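Local coordinates for protein metazoan TIR-STING fusion (Crassostrea gigas, PDB 6WT6) that joins a TIR domain to a STING ligand-binding domain in one chain and probably acts in innate immune signalling, at residues Arg211-Phe217 against Gln353-Glu357; Leu192-Asp196 against Lys325-Ile329. The contacts are given in a common frame with arbitrary orientation. Residue numbers count along the deposited sequence, not the author numbering.

Interaction 1 of 2, residues Arg211-Phe217 against Gln353-Glu357; sequences RMSEKLF and QLRKE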
loop_
_atom_site.group_PDB
_atom_site.type_symbol
_atom_site.label_atom_id
_atom_site.label_comp_id
_atom_site.label_asym_id
_atom_site.label_seq_id
_atom_site.Cartn_x
_atom_site.Cartn_y
_atom_site.Cartn_z
ATOM N N ARG A 211 -12.233 -30.891 18.518
ATOM C CA ARG A 211 -11.080 -30.252 19.136
ATOM C C ARG A 211 -10.271 -29.445 18.128
ATOM O O ARG A 211 -9.077 -29.209 18.341
ATOM C CB ARG A 211 -10.195 -31.300 19.815
ATOM C CG ARG A 211 -10.896 -32.093 20.909
ATOM C CD ARG A 211 -11.200 -31.225 22.123
ATOM N NE ARG A 211 -11.933 -31.951 23.160
ATOM C CZ ARG A 211 -13.244 -31.853 23.360
ATOM N NH1 ARG A 211 -13.978 -31.053 22.598
ATOM N NH2 ARG A 211 -13.825 -32.551 24.327
ATOM N N MET A 212 -10.898 -29.013 17.035
ATOM C CA MET A 212 -10.189 -28.291 15.984
ATOM C C MET A 212 -11.186 -27.505 15.145
ATOM O O MET A 212 -12.191 -28.058 14.689
ATOM C CB MET A 212 -9.395 -29.252 15.099
ATOM C CG MET A 212 -8.631 -28.567 13.981
ATOM S SD MET A 212 -7.697 -29.743 12.993
ATOM C CE MET A 212 -6.602 -28.640 12.104
ATOM N N SER A 213 -10.899 -26.223 14.946
ATOM C CA SER A 213 -11.701 -25.377 14.080
ATOM C C SER A 213 -11.319 -25.596 12.618
ATOM O O SER A 213 -10.220 -26.049 12.292
ATOM C CB SER A 213 -11.522 -23.904 14.454
ATOM O OG SER A 213 -12.002 -23.050 13.426
ATOM N N GLU A 214 -12.255 -25.261 11.732
ATOM C CA GLU A 214 -11.999 -25.317 10.299
ATOM C C GLU A 214 -11.104 -24.186 9.811
ATOM O O GLU A 214 -10.493 -24.320 8.746
ATOM C CB GLU A 214 -13.311 -25.256 9.514
ATOM C CG GLU A 214 -14.319 -26.335 9.838
ATOM C CD GLU A 214 -15.599 -26.156 9.044
ATOM O OE1 GLU A 214 -15.740 -25.105 8.383
ATOM O OE2 GLU A 214 -16.461 -27.057 9.077
ATOM N N LYS A 215 -11.018 -23.086 10.552
ATOM C CA LYS A 215 -10.421 -21.870 10.023
ATOM C C LYS A 215 -8.901 -21.880 10.164
ATOM O O LYS A 215 -8.319 -22.616 10.965
ATOM C CB LYS A 215 -10.993 -20.638 10.724
ATOM C CG LYS A 215 -12.491 -20.425 10.527
ATOM C CD LYS A 215 -12.929 -19.100 11.138
ATOM C CE LYS A 215 -14.423 -18.869 10.975
ATOM N NZ LYS A 215 -15.238 -19.913 11.666
ATOM N N LEU A 216 -8.262 -21.041 9.352
ATOM C CA LEU A 216 -6.839 -20.761 9.463
ATOM C C LEU A 216 -6.661 -19.549 10.370
ATOM O O LEU A 216 -7.167 -18.463 10.068
ATOM C CB LEU A 216 -6.234 -20.495 8.085
ATOM C CG LEU A 216 -4.764 -20.075 8.058
ATOM C CD1 LEU A 216 -3.880 -21.187 8.607
ATOM C CD2 LEU A 216 -4.339 -19.681 6.651
ATOM N N PHE A 217 -5.961 -19.736 11.484
ATOM C CA PHE A 217 -5.754 -18.662 12.447
ATOM C C PHE A 217 -4.515 -17.868 12.056
ATOM O O PHE A 217 -3.420 -18.429 11.942
ATOM C CB PHE A 217 -5.641 -19.223 13.864
ATOM C CG PHE A 217 -6.949 -19.710 14.417
ATOM C CD1 PHE A 217 -7.671 -18.934 15.309
ATOM C CD2 PHE A 217 -7.476 -20.928 14.018
ATOM C CE1 PHE A 217 -8.882 -19.370 15.807
ATOM C CE2 PHE A 217 -8.690 -21.372 14.512
ATOM C CZ PHE A 217 -9.392 -20.592 15.410
ATOM N N GLN A 353 -14.392 -20.205 17.931
ATOM C CA GLN A 353 -14.716 -20.506 16.545
ATOM C C GLN A 353 -15.517 -21.796 16.420
ATOM O O GLN A 353 -16.346 -21.920 15.512
ATOM C CB GLN A 353 -13.438 -20.581 15.712
ATOM C CG GLN A 353 -12.698 -19.260 15.619
ATOM C CD GLN A 353 -13.577 -18.139 15.097
ATOM O OE1 GLN A 353 -14.371 -18.332 14.171
ATOM N NE2 GLN A 353 -13.446 -16.959 15.694
ATOM N N LEU A 354 -15.293 -22.761 17.318
ATOM C CA LEU A 354 -16.078 -23.991 17.283
ATOM C C LEU A 354 -17.538 -23.732 17.629
ATOM O O LEU A 354 -18.428 -24.412 17.105
ATOM C CB LEU A 354 -15.477 -25.031 18.228
ATOM C CG LEU A 354 -14.189 -25.716 17.765
ATOM C CD1 LEU A 354 -13.519 -26.452 18.912
ATOM C CD2 LEU A 354 -14.481 -26.681 16.628
ATOM N N ARG A 355 -17.803 -22.756 18.503
ATOM C CA ARG A 355 -19.178 -22.360 18.792
ATOM C C ARG A 355 -19.882 -21.866 17.534
ATOM O O ARG A 355 -21.008 -22.278 17.233
ATOM C CB ARG A 355 -19.196 -21.275 19.870
ATOM C CG ARG A 355 -19.646 -21.747 21.240
ATOM C CD ARG A 355 -19.607 -20.609 22.258
ATOM N NE ARG A 355 -18.251 -20.104 22.463
ATOM C CZ ARG A 355 -17.375 -20.642 23.306
ATOM N NH1 ARG A 355 -17.712 -21.706 24.024
ATOM N NH2 ARG A 355 -16.162 -20.121 23.431
ATOM N N LYS A 356 -19.226 -20.977 16.784
ATOM C CA LYS A 356 -19.850 -20.399 15.599
ATOM C C LYS A 356 -20.057 -21.436 14.504
ATOM O O LYS A 356 -21.020 -21.339 13.735
ATOM C CB LYS A 356 -19.003 -19.238 15.084
ATOM C CG LYS A 356 -18.811 -18.125 16.098
ATOM C CD LYS A 356 -17.821 -17.092 15.593
ATOM C CE LYS A 356 -17.723 -15.915 16.545
ATOM N NZ LYS A 356 -19.010 -15.173 16.620
ATOM N N GLU A 357 -19.176 -22.430 14.418
ATOM C CA GLU A 357 -19.295 -23.505 13.442
ATOM C C GLU A 357 -20.200 -24.638 13.920
ATOM O O GLU A 357 -20.146 -25.740 13.360
ATOM C CB GLU A 357 -17.905 -24.045 13.094
ATOM C CG GLU A 357 -16.962 -22.979 12.565
ATOM C CD GLU A 357 -15.501 -23.379 12.655
ATOM O OE1 GLU A 357 -15.207 -24.591 12.741
ATOM O OE2 GLU A 357 -14.643 -22.472 12.643
#
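Glu-357 is the polar centre of this contact. It is the first residue past helix 341-356, and Glu-357 N still closes the last helical turn on Gln-353 O at 3.1 Å. Its carboxylate reaches the corner where strand 212-221 turns, at Glu-214 and Lys-215. Glu-357 OE1 accepts the backbone N of Glu-214 at 3.2 Å, almost in line. Glu-357 OE2 takes two donors: Ser-213 OG at 2.8 Å and Lys-215 NZ at 2.8 Å, the second a salt bridge. Ser-213 OG is also an acceptor. Lys-215 N donates to Ser-213 OG at 3.0 Å, which makes an ST turn at the corner. Lys-215 NZ has a second acceptor in Gln-353 OE1 at 3.1 Å, so the ammonium joins the side chains of Gln-353 and Glu-357, one turn apart.

Beside this network carbon contacts fill the gap. Phe-217 CZ meets Gln-353 CG at 3.6 Å. Leu-354 CD2 sits 3.3 Å from Met-212 O, a methyl against a carbonyl oxygen that accepts a hydrogen bond from Arg-203. The CA-to-CB bond of Arg-211 points away from the helix; its NE forms a salt bridge with Glu-271. Glu-214 OE1 comes within 4.4 Å of Glu-357 OE1. Glu-214 OE2 turns to Arg-200 and Arg-203, in long, weak ion pairs.

The contact fastens the end of the last modelled helix of the STING domain to a bent sheet strand. One carboxylate gathers a backbone amide, a hydroxyl and an ammonium. The join is made largely of directed polar bonds, with Lys-215 countering the charge of Glu-357 while Glu-214 lies close by.

Interaction 2 of 2, residues Leu192-Asp196 against Lys325-Ile329; sequences LPDLD and KKCKI
Lys-326 lies over one turn of helix, covering Leu-192 and reaching on to Pro-193 and Asp-196. Segment 192-196 is helical but kinked at Pro-193. The N atoms of Pro-193 and Asp-194 make no bond to the preceding turn, and Asp-194 has phi/psi of -114/11°. Leu-195 N bonds to Leu-192 O at 3.0 Å. In segment 325-329, Lys-325 has positive phi (62/15°), Lys-326 is at -102/-17°, and the chain becomes extended from Cys-327 on. The closest CA atoms are those of Leu-192 and Lys-326, 5.9 Å apart.

Lys-326 takes chi1 m, chi2 m, chi3 t and chi4 p. Lys-326 CB is 4.1 Å from Leu-192 CB, and Lys-326 CD is 3.7 Å from Leu-192 O. Lys-326 NZ donates to Pro-193 O at 2.9 Å and also to Glu-322 O. In this STING ligand-binding domain, the contact sets the long helix 176-204 against the start of strand 327-332, an edge strand of the mixed sheet within the chain.

Asp-196, with chi1 p, places OD2 3.4 Å from Lys-326 CE. Asp-196 OD1 stays 4.1 Å from Lys-326 NZ, too far for a salt bridge. Asp-196 OD2 forms a salt bridge with Arg-200. Leu-192 (chi1 m, chi2 t) puts CD1 3.9 Å from Cys-327 SG, where Cys-327 has chi1 p. Both residues also pack on Leu-317 of helix 299-319. Leu-195 CD2 approaches Lys-326 O at 4.3 Å.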
loop_
_atom_site.group_PDB
_atom_site.type_symbol
_atom_site.label_atom_id
_atom_site.label_comp_id
_atom_site.label_asym_id
_atom_site.label_seq_id
_atom_site.Cartn_x
_atom_site.Cartn_y
_atom_site.Cartn_z
ATOM N N LEU A 192 -7.487 -19.821 0.794
ATOM C CA LEU A 192 -8.653 -19.839 1.680
ATOM C C LEU A 192 -9.899 -20.503 1.091
ATOM O O LEU A 192 -10.575 -21.235 1.838
ATOM C CB LEU A 192 -9.000 -18.413 2.136
ATOM C CG LEU A 192 -8.104 -17.692 3.157
ATOM C CD1 LEU A 192 -8.809 -16.456 3.717
ATOM C CD2 LEU A 192 -7.654 -18.615 4.293
ATOM N N PRO A 193 -10.277 -20.291 -0.187
ATOM C CA PRO A 193 -11.589 -20.784 -0.654
ATOM C C PRO A 193 -11.873 -22.251 -0.377
ATOM O O PRO A 193 -13.015 -22.588 -0.042
ATOM C CB PRO A 193 -11.544 -20.496 -2.160
ATOM C CG PRO A 193 -10.695 -19.297 -2.266
ATOM C CD PRO A 193 -9.625 -19.466 -1.222
ATOM N N ASP A 194 -10.884 -23.135 -0.494
ATOM C CA ASP A 194 -11.098 -24.552 -0.226
ATOM C C ASP A 194 -10.331 -25.055 0.993
ATOM O O ASP A 194 -10.277 -26.268 1.218
ATOM C CB ASP A 194 -10.736 -25.389 -1.457
ATOM C CG ASP A 194 -11.821 -25.360 -2.524
ATOM O OD1 ASP A 194 -12.984 -25.041 -2.187
ATOM O OD2 ASP A 194 -11.516 -25.662 -3.700
ATOM N N LEU A 195 -9.755 -24.157 1.796
ATOM C CA LEU A 195 -8.942 -24.592 2.931
ATOM C C LEU A 195 -9.781 -25.309 3.985
ATOM O O LEU A 195 -9.317 -26.281 4.595
ATOM C CB LEU A 195 -8.212 -23.393 3.538
ATOM C CG LEU A 195 -7.294 -23.591 4.746
ATOM C CD1 LEU A 195 -6.095 -22.662 4.641
ATOM C CD2 LEU A 195 -8.048 -23.313 6.037
ATOM N N ASP A 196 -11.020 -24.850 4.212
ATOM C CA ASP A 196 -11.881 -25.499 5.198
ATOM C C ASP A 196 -12.113 -26.969 4.868
ATOM O O ASP A 196 -12.242 -27.797 5.778
ATOM C CB ASP A 196 -13.217 -24.760 5.301
ATOM C CG ASP A 196 -14.022 -24.812 4.008
ATOM O OD1 ASP A 196 -13.416 -24.885 2.916
ATOM O OD2 ASP A 196 -15.270 -24.774 4.088
ATOM N N LYS A 325 -15.170 -16.066 6.750
ATOM C CA LYS A 325 -15.340 -17.198 7.655
ATOM C C LYS A 325 -14.385 -18.348 7.348
ATOM O O LYS A 325 -14.597 -19.466 7.829
ATOM C CB LYS A 325 -16.790 -17.710 7.657
ATOM C CG LYS A 325 -17.830 -16.676 8.067
ATOM C CD LYS A 325 -19.241 -17.255 8.006
ATOM C CE LYS A 325 -19.599 -17.730 6.594
ATOM N NZ LYS A 325 -21.016 -18.198 6.490
ATOM N N LYS A 326 -13.341 -18.112 6.553
ATOM C CA LYS A 326 -12.338 -19.137 6.295
ATOM C C LYS A 326 -11.064 -18.934 7.103
ATOM O O LYS A 326 -10.276 -19.875 7.240
ATOM C CB LYS A 326 -11.990 -19.188 4.800
ATOM C CG LYS A 326 -13.148 -19.614 3.895
ATOM C CD LYS A 326 -13.490 -21.094 4.061
ATOM C CE LYS A 326 -14.741 -21.483 3.277
ATOM N NZ LYS A 326 -14.639 -21.128 1.838
ATOM N N CYS A 327 -10.848 -17.739 7.641
ATOM C CA CYS A 327 -9.695 -17.483 8.483
ATOM C C CYS A 327 -10.129 -16.650 9.679
ATOM O O CYS A 327 -11.182 -16.009 9.670
ATOM C CB CYS A 327 -8.575 -16.784 7.701
ATOM S SG CYS A 327 -8.868 -15.045 7.363
ATOM N N LYS A 328 -9.306 -16.680 10.725
ATOM C CA LYS A 328 -9.537 -15.879 11.920
ATOM C C LYS A 328 -8.257 -15.132 12.255
ATOM O O LYS A 328 -7.238 -15.753 12.570
ATOM C CB LYS A 328 -9.983 -16.747 13.100
ATOM C CG LYS A 328 -10.272 -15.951 14.364
ATOM C CD LYS A 328 -11.303 -14.868 14.097
ATOM C CE LYS A 328 -11.696 -14.142 15.370
ATOM N NZ LYS A 328 -10.521 -13.504 16.015
ATOM N N ILE A 329 -8.305 -13.808 12.177
ATOM C CA ILE A 329 -7.155 -12.982 12.524
ATOM C C ILE A 329 -7.099 -12.847 14.042
ATOM O O ILE A 329 -8.082 -12.446 14.677
ATOM C CB ILE A 329 -7.228 -11.609 11.844
ATOM C CG1 ILE A 329 -7.426 -11.771 10.333
ATOM C CG2 ILE A 329 -5.960 -10.821 12.121
ATOM C CD1 ILE A 329 -7.406 -10.460 9.569
#

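In the fold
From the N terminus, the chain passes the TIR domain and enters helix 176-204, which carries the first half of interaction 2. Strand 212-221 follows with the first half of interaction 1. The chain then runs through the other sheet strands and helix 299-319. Strand 327-332 closes the loop of interaction 2, and the end of helix 341-356 closes that of interaction 1. The segments alternate, so the two loops cross. Their centres lie about 10 Å apart. They meet in the mixed sheet. There Leu-216 probably hydrogen-bonds through its backbone to Lys-326 and Lys-328, where strand 327-332 begins beside the parallel strand 212-221. Together they tie helices 176-204 and 341-356 to this sheet.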